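Local structure of pectinesterase (Aspergillus niger, 5C1E) at residues A[155-167]-A[176-189]. The protein hydrolyses the methyl esters of pectin to release methanol, and is probably involved in maceration and soft-rotting of plant tissue. Numbering follows the deposited sequence.
Sequences MIEGAVDYIFGDA and IVSNGAGAITASSR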
ATOM      1  N   MET A 155       4.828   4.406  -4.001  1.00 14.48           N
ATOM      2  CA  MET A 155       3.996   5.569  -4.200  1.00 15.71           C
ATOM      3  C   MET A 155       2.569   5.087  -4.047  1.00 15.03           C
ATOM      4  O   MET A 155       2.138   4.197  -4.795  1.00 14.41           O
ATOM      5  CB  MET A 155       4.248   6.139  -5.593  1.00 16.51           C
ATOM      6  CG  MET A 155       3.738   7.551  -5.843  1.00 17.05           C
ATOM      7  SD  MET A 155       1.950   7.739  -5.889  1.00 18.20           S
ATOM      8  CE  MET A 155       1.480   6.647  -7.244  1.00 17.95           C
ATOM      9  N   ILE A 156       1.847   5.646  -3.072  1.00 15.11           N
ATOM     10  CA  ILE A 156       0.434   5.298  -2.842  1.00 15.02           C
ATOM     11  C   ILE A 156      -0.402   6.550  -3.072  1.00 14.70           C
ATOM     12  O   ILE A 156      -0.247   7.551  -2.353  1.00 13.84           O
ATOM     13  CB  ILE A 156       0.172   4.725  -1.428  1.00 15.69           C
ATOM     14  CG1 ILE A 156       1.045   3.508  -1.180  1.00 16.26           C
ATOM     15  CG2 ILE A 156      -1.278   4.248  -1.297  1.00 15.68           C
ATOM     16  CD1 ILE A 156       2.252   3.804  -0.346  1.00 17.91           C
ATOM     17  N   GLU A 157      -1.300   6.468  -4.054  1.00 14.92           N
ATOM     18  CA  GLU A 157      -2.095   7.627  -4.465  1.00 15.65           C
ATOM     19  C   GLU A 157      -3.584   7.387  -4.370  1.00 15.56           C
ATOM     20  O   GLU A 157      -4.098   6.336  -4.789  1.00 14.13           O
ATOM     21  CB  GLU A 157      -1.750   8.036  -5.897  1.00 16.92           C
ATOM     22  CG  GLU A 157      -2.411   9.338  -6.322  1.00 18.45           C
ATOM     23  CD  GLU A 157      -1.876   9.930  -7.616  1.00 19.56           C
ATOM     24  OE1 GLU A 157      -2.305  11.048  -7.956  1.00 20.39           O
ATOM     25  OE2 GLU A 157      -1.057   9.299  -8.303  1.00 20.67           O
ATOM     26  N   GLY A 158      -4.278   8.407  -3.864  1.00 15.18           N
ATOM     27  CA  GLY A 158      -5.720   8.420  -3.779  1.00 14.99           C
ATOM     28  C   GLY A 158      -6.208   9.637  -3.025  1.00 15.19           C
ATOM     29  O   GLY A 158      -5.453  10.591  -2.779  1.00 15.37           O
ATOM     30  N   ALA A 159      -7.480   9.610  -2.656  1.00 15.02           N
ATOM     31  CA  ALA A 159      -8.118  10.726  -1.994  1.00 14.79           C
ATOM     32  C   ALA A 159      -8.897  10.330  -0.745  1.00 15.16           C
ATOM     33  O   ALA A 159      -8.812  11.010   0.275  1.00 14.72           O
ATOM     34  CB  ALA A 159      -9.055  11.417  -2.965  1.00 14.83           C
ATOM     35  N   VAL A 160      -9.685   9.262  -0.857  1.00 15.25           N
ATOM     36  CA  VAL A 160     -10.631   8.876   0.155  1.00 15.23           C
ATOM     37  C   VAL A 160     -10.350   7.478   0.692  1.00 14.84           C
ATOM     38  O   VAL A 160     -10.484   6.480  -0.029  1.00 15.22           O
ATOM     39  CB  VAL A 160     -12.060   8.950  -0.412  1.00 15.40           C
ATOM     40  CG1 VAL A 160     -13.077   8.488   0.630  1.00 15.91           C
ATOM     41  CG2 VAL A 160     -12.342  10.373  -0.851  1.00 16.16           C
ATOM     42  N   ASP A 161      -9.960   7.422   1.968  1.00 14.81           N
ATOM     43  CA  ASP A 161      -9.707   6.168   2.683  1.00 14.87           C
ATOM     44  C   ASP A 161      -8.789   5.298   1.863  1.00 14.45           C
ATOM     45  O   ASP A 161      -9.051   4.121   1.682  1.00 15.52           O
ATOM     46  CB  ASP A 161     -11.010   5.406   2.965  1.00 15.61           C
ATOM     47  CG  ASP A 161     -12.004   6.192   3.792  1.00 16.52           C
ATOM     48  OD1 ASP A 161     -11.627   7.187   4.471  1.00 15.73           O
ATOM     49  OD2 ASP A 161     -13.191   5.779   3.795  1.00 18.05           O
ATOM     50  N   TYR A 162      -7.733   5.887   1.315  1.00 14.39           N
ATOM     51  CA  TYR A 162      -6.946   5.174   0.313  1.00 14.00           C
ATOM     52  C   TYR A 162      -5.873   4.213   0.838  1.00 13.99           C
ATOM     53  O   TYR A 162      -5.301   3.471   0.053  1.00 14.44           O
ATOM     54  CB  TYR A 162      -6.437   6.110  -0.784  1.00 14.19           C
ATOM     55  CG  TYR A 162      -5.469   7.227  -0.449  1.00 14.27           C
ATOM     56  CD1 TYR A 162      -5.921   8.470  -0.019  1.00 14.19           C
ATOM     57  CD2 TYR A 162      -4.113   7.069  -0.663  1.00 14.33           C
ATOM     58  CE1 TYR A 162      -5.054   9.505   0.222  1.00 14.56           C
ATOM     59  CE2 TYR A 162      -3.226   8.104  -0.429  1.00 14.54           C
ATOM     60  CZ  TYR A 162      -3.691   9.317  -0.002  1.00 14.63           C
ATOM     61  OH  TYR A 162      -2.803  10.342   0.214  1.00 14.78           O
ATOM     62  N   ILE A 163      -5.657   4.205   2.157  1.00 13.43           N
ATOM     63  CA  ILE A 163      -4.924   3.128   2.848  1.00 13.54           C
ATOM     64  C   ILE A 163      -5.865   2.693   3.959  1.00 13.01           C
ATOM     65  O   ILE A 163      -6.145   3.469   4.860  1.00 13.12           O
ATOM     66  CB  ILE A 163      -3.584   3.608   3.424  1.00 13.26           C
ATOM     67  CG1 ILE A 163      -2.697   4.154   2.305  1.00 13.40           C
ATOM     68  CG2 ILE A 163      -2.881   2.474   4.175  1.00 13.93           C
ATOM     69  CD1 ILE A 163      -1.461   4.896   2.790  1.00 13.39           C
ATOM     70  N   PHE A 164      -6.431   1.504   3.835  1.00 12.85           N
ATOM     71  CA  PHE A 164      -7.537   1.104   4.702  1.00 12.81           C
ATOM     72  C   PHE A 164      -7.543  -0.397   4.960  1.00 13.08           C
ATOM     73  O   PHE A 164      -7.056  -1.171   4.145  1.00 12.39           O
ATOM     74  CB  PHE A 164      -8.900   1.602   4.123  1.00 13.23           C
ATOM     75  CG  PHE A 164      -9.418   0.780   2.972  1.00 13.65           C
ATOM     76  CD1 PHE A 164      -8.797   0.837   1.725  1.00 13.74           C
ATOM     77  CD2 PHE A 164     -10.512  -0.046   3.128  1.00 13.79           C
ATOM     78  CE1 PHE A 164      -9.250   0.061   0.678  1.00 14.16           C
ATOM     79  CE2 PHE A 164     -10.967  -0.828   2.084  1.00 14.20           C
ATOM     80  CZ  PHE A 164     -10.346  -0.774   0.861  1.00 14.11           C
ATOM     81  N   GLY A 165      -8.121  -0.784   6.102  1.00 13.86           N
ATOM     82  CA  GLY A 165      -8.187  -2.190   6.520  1.00 14.13           C
ATOM     83  C   GLY A 165      -7.519  -2.402   7.855  1.00 14.56           C
ATOM     84  O   GLY A 165      -7.195  -1.428   8.565  1.00 14.26           O
ATOM     85  N   ASP A 166      -7.302  -3.674   8.187  1.00 15.03           N
ATOM     86  CA  ASP A 166      -6.815  -4.097   9.506  1.00 15.95           C
ATOM     87  C   ASP A 166      -5.471  -4.844   9.473  1.00 15.99           C
ATOM     88  O   ASP A 166      -5.129  -5.601  10.409  1.00 16.58           O
ATOM     89  CB  ASP A 166      -7.857  -4.960  10.211  1.00 16.91           C
ATOM     90  CG  ASP A 166      -7.512  -5.225  11.661  1.00 18.24           C
ATOM     91  OD1 ASP A 166      -7.021  -4.327  12.357  1.00 19.03           O
ATOM     92  OD2 ASP A 166      -7.716  -6.366  12.091  1.00 20.62           O
ATOM     93  N   ALA A 167      -4.710  -4.632   8.413  1.00 15.02           N
ATOM     94  CA  ALA A 167      -3.335  -5.104   8.361  1.00 15.29           C
ATOM     95  C   ALA A 167      -2.533  -4.444   9.456  1.00 15.49           C
ATOM     96  O   ALA A 167      -2.864  -3.328   9.887  1.00 15.61           O
ATOM     97  CB  ALA A 167      -2.717  -4.779   7.010  1.00 15.28           C
ATOM     98  N   ILE A 176       3.266   9.355  -0.324  1.00 16.33           N
ATOM     99  CA  ILE A 176       1.848   9.180  -0.133  1.00 15.72           C
ATOM    100  C   ILE A 176       1.203  10.438  -0.702  1.00 15.83           C
ATOM    101  O   ILE A 176       1.410  11.547  -0.188  1.00 15.11           O
ATOM    102  CB  ILE A 176       1.539   8.928   1.349  1.00 16.28           C
ATOM    103  CG1 ILE A 176       2.143   7.590   1.774  1.00 15.98           C
ATOM    104  CG2 ILE A 176       0.046   8.997   1.624  1.00 16.08           C
ATOM    105  CD1 ILE A 176       2.169   7.349   3.266  1.00 16.44           C
ATOM    106  N   VAL A 177       0.459  10.252  -1.790  1.00 15.12           N
ATOM    107  CA  VAL A 177       0.072  11.333  -2.694  1.00 15.33           C
ATOM    108  C   VAL A 177      -1.445  11.452  -2.769  1.00 15.53           C
ATOM    109  O   VAL A 177      -2.104  10.558  -3.277  1.00 14.94           O
ATOM    110  CB  VAL A 177       0.635  11.087  -4.104  1.00 15.57           C
ATOM    111  CG1 VAL A 177       0.323  12.262  -5.033  1.00 16.38           C
ATOM    112  CG2 VAL A 177       2.147  10.837  -4.041  1.00 15.97           C
ATOM    113  N   SER A 178      -1.999  12.552  -2.267  1.00 15.66           N
ATOM    114  CA  SER A 178      -3.446  12.776  -2.330  1.00 15.71           C
ATOM    115  C   SER A 178      -3.853  13.462  -3.636  1.00 16.45           C
ATOM    116  O   SER A 178      -3.296  14.520  -3.988  1.00 16.86           O
ATOM    117  CB  SER A 178      -3.943  13.628  -1.140  1.00 16.30           C
ATOM    118  OG  SER A 178      -4.059  12.879   0.057  1.00 16.23           O
ATOM    119  N   ASN A 179      -4.833  12.884  -4.341  1.00 16.62           N
ATOM    120  CA  ASN A 179      -5.366  13.471  -5.588  1.00 16.57           C
ATOM    121  C   ASN A 179      -6.789  14.022  -5.433  1.00 17.15           C
ATOM    122  O   ASN A 179      -7.481  14.283  -6.430  1.00 17.25           O
ATOM    123  CB  ASN A 179      -5.300  12.484  -6.766  1.00 16.63           C
ATOM    124  CG  ASN A 179      -6.020  11.186  -6.493  1.00 16.93           C
ATOM    125  OD1 ASN A 179      -6.655  11.032  -5.453  1.00 16.62           O
ATOM    126  ND2 ASN A 179      -5.924  10.245  -7.420  1.00 17.05           N
ATOM    127  N   GLY A 180      -7.209  14.202  -4.187  1.00 16.87           N
ATOM    128  CA  GLY A 180      -8.534  14.726  -3.858  1.00 17.24           C
ATOM    129  C   GLY A 180      -8.649  14.895  -2.354  1.00 16.77           C
ATOM    130  O   GLY A 180      -7.792  14.424  -1.609  1.00 17.35           O
ATOM    131  N   ALA A 181      -9.688  15.586  -1.909  1.00 17.08           N
ATOM    132  CA  ALA A 181      -9.918  15.809  -0.491  1.00 16.66           C
ATOM    133  C   ALA A 181     -10.437  14.530   0.194  1.00 16.31           C
ATOM    134  O   ALA A 181     -11.274  13.785  -0.367  1.00 15.49           O
ATOM    135  CB  ALA A 181     -10.918  16.942  -0.310  1.00 17.62           C
ATOM    136  N   GLY A 182      -9.961  14.283   1.413  1.00 15.44           N
ATOM    137  CA  GLY A 182     -10.358  13.094   2.156  1.00 15.25           C
ATOM    138  C   GLY A 182      -9.349  12.710   3.222  1.00 15.53           C
ATOM    139  O   GLY A 182      -8.425  13.477   3.536  1.00 16.06           O
ATOM    140  N   ALA A 183      -9.560  11.540   3.818  1.00 15.37           N
ATOM    141  CA  ALA A 183      -8.657  11.024   4.844  1.00 15.47           C
ATOM    142  C   ALA A 183      -7.757   9.977   4.227  1.00 14.81           C
ATOM    143  O   ALA A 183      -8.214   9.145   3.459  1.00 15.51           O
ATOM    144  CB  ALA A 183      -9.443  10.443   6.000  1.00 16.38           C
ATOM    145  N   ILE A 184      -6.467  10.013   4.567  1.00 13.94           N
ATOM    146  CA  ILE A 184      -5.519   9.099   3.968  1.00 13.72           C
ATOM    147  C   ILE A 184      -5.742   7.679   4.494  1.00 13.76           C
ATOM    148  O   ILE A 184      -5.888   6.754   3.720  1.00 13.84           O
ATOM    149  CB  ILE A 184      -4.069   9.524   4.245  1.00 13.42           C
ATOM    150  CG1 ILE A 184      -3.766  10.858   3.575  1.00 13.57           C
ATOM    151  CG2 ILE A 184      -3.111   8.471   3.731  1.00 13.63           C
ATOM    152  CD1 ILE A 184      -2.502  11.530   4.053  1.00 13.75           C
ATOM    153  N   THR A 185      -5.751   7.519   5.812  1.00 14.30           N
ATOM    154  CA  THR A 185      -5.912   6.178   6.412  1.00 14.41           C
ATOM    155  C   THR A 185      -7.323   5.941   6.941  1.00 13.97           C
ATOM    156  O   THR A 185      -7.973   6.845   7.452  1.00 13.96           O
ATOM    157  CB  THR A 185      -4.904   5.899   7.554  1.00 14.16           C
ATOM    158  OG1 THR A 185      -5.119   6.768   8.690  1.00 15.13           O
ATOM    159  CG2 THR A 185      -3.486   6.019   7.051  1.00 14.56           C
ATOM    160  N   ALA A 186      -7.767   4.693   6.853  1.00 13.57           N
ATOM    161  CA  ALA A 186      -9.004   4.274   7.468  1.00 13.40           C
ATOM    162  C   ALA A 186      -8.846   2.869   8.057  1.00 13.42           C
ATOM    163  O   ALA A 186      -9.248   1.865   7.460  1.00 12.79           O
ATOM    164  CB  ALA A 186     -10.143   4.336   6.450  1.00 13.66           C
ATOM    165  N   SER A 187      -8.235   2.810   9.236  1.00 13.42           N
ATOM    166  CA  SER A 187      -7.972   1.533   9.890  1.00 14.27           C
ATOM    167  C   SER A 187      -9.256   0.954  10.466  1.00 14.12           C
ATOM    168  O   SER A 187     -10.051   1.677  11.066  1.00 13.93           O
ATOM    169  CB  SER A 187      -6.942   1.673  11.003  1.00 14.72           C
ATOM    170  OG  SER A 187      -6.931   0.525  11.839  1.00 15.35           O
ATOM    171  N   SER A 188      -9.411  -0.359  10.302  1.00 14.49           N
ATOM    172  CA  SER A 188     -10.544  -1.103  10.843  1.00 14.97           C
ATOM    173  C   SER A 188     -10.167  -1.935  12.085  1.00 15.62           C
ATOM    174  O   SER A 188     -10.895  -2.865  12.466  1.00 16.34           O
ATOM    175  CB  SER A 188     -11.154  -2.001   9.756  1.00 15.21           C
ATOM    176  OG  SER A 188     -10.146  -2.796   9.161  1.00 14.19           O
ATOM    177  N   ARG A 189      -9.087  -1.559  12.772  1.00 15.84           N
ATOM    178  CA  ARG A 189      -8.797  -2.164  14.063  1.00 15.93           C
ATOM    179  C   ARG A 189      -9.988  -1.929  14.997  1.00 16.49           C
ATOM    180  O   ARG A 189     -10.475  -0.798  15.128  1.00 15.68           O
ATOM    181  CB  ARG A 189      -7.511  -1.586  14.660  1.00 15.61           C
ATOM    182  CG  ARG A 189      -7.149  -2.169  16.010  1.00 15.84           C
ATOM    183  CD  ARG A 189      -5.739  -1.775  16.446  1.00 16.51           C
ATOM    184  NE  ARG A 189      -5.411  -2.309  17.770  1.00 16.27           N
ATOM    185  CZ  ARG A 189      -5.620  -1.691  18.942  1.00 16.42           C
ATOM    186  NH1 ARG A 189      -5.293  -2.305  20.066  1.00 16.09           N
ATOM    187  NH2 ARG A 189      -6.140  -0.464  19.017  1.00 16.82           N
TER
HETATM  188  O   HOH W   1      -4.854  10.829 -10.136  1.00 29.94           O
HETATM  189  O   HOH W   2      -6.671  12.831   0.430  1.00 13.14           O
HETATM  190  O   HOH W   3     -11.814   9.921   3.401  1.00 14.70           O
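Y162 drives its ring from the turn between two strands into the interior of the parallel beta-helix, where its hydroxyl donates to S178 OG of the next coil (OH to OG 2.8 Å). Its first torsion, chi1 64°, sets CG between backbone N and carbonyl carbon and sends the ring inward; I184 CG2 then lies over one face, 4.2 Å from the centroid, a CH-pi contact, while S178 OG sits at the ring edge. S178 OG also donates to a water, O to OG 2.6 Å, that in turn donates to A159 O and G180 O, tying the two turns together. On either side of these turns run separate parallel ladders, the register shifted by two residues between them: V177 N bonds I156 O in the first and A186 N bonds I163 O (2.8 Å) in the second. D161, the predicted active-site aspartate, leads into the second ladder. Its N donates to A183 O (2.9 Å), which places the residue, and its CB and CG pack on A186 CB at 3.7 Å. R221, by a salt bridge, and a water held by A183 N orient OD1; OD2 bonds a glycerol, probably from the crystallisation liquor, consistent with a catalytic carboxylate facing a pocket.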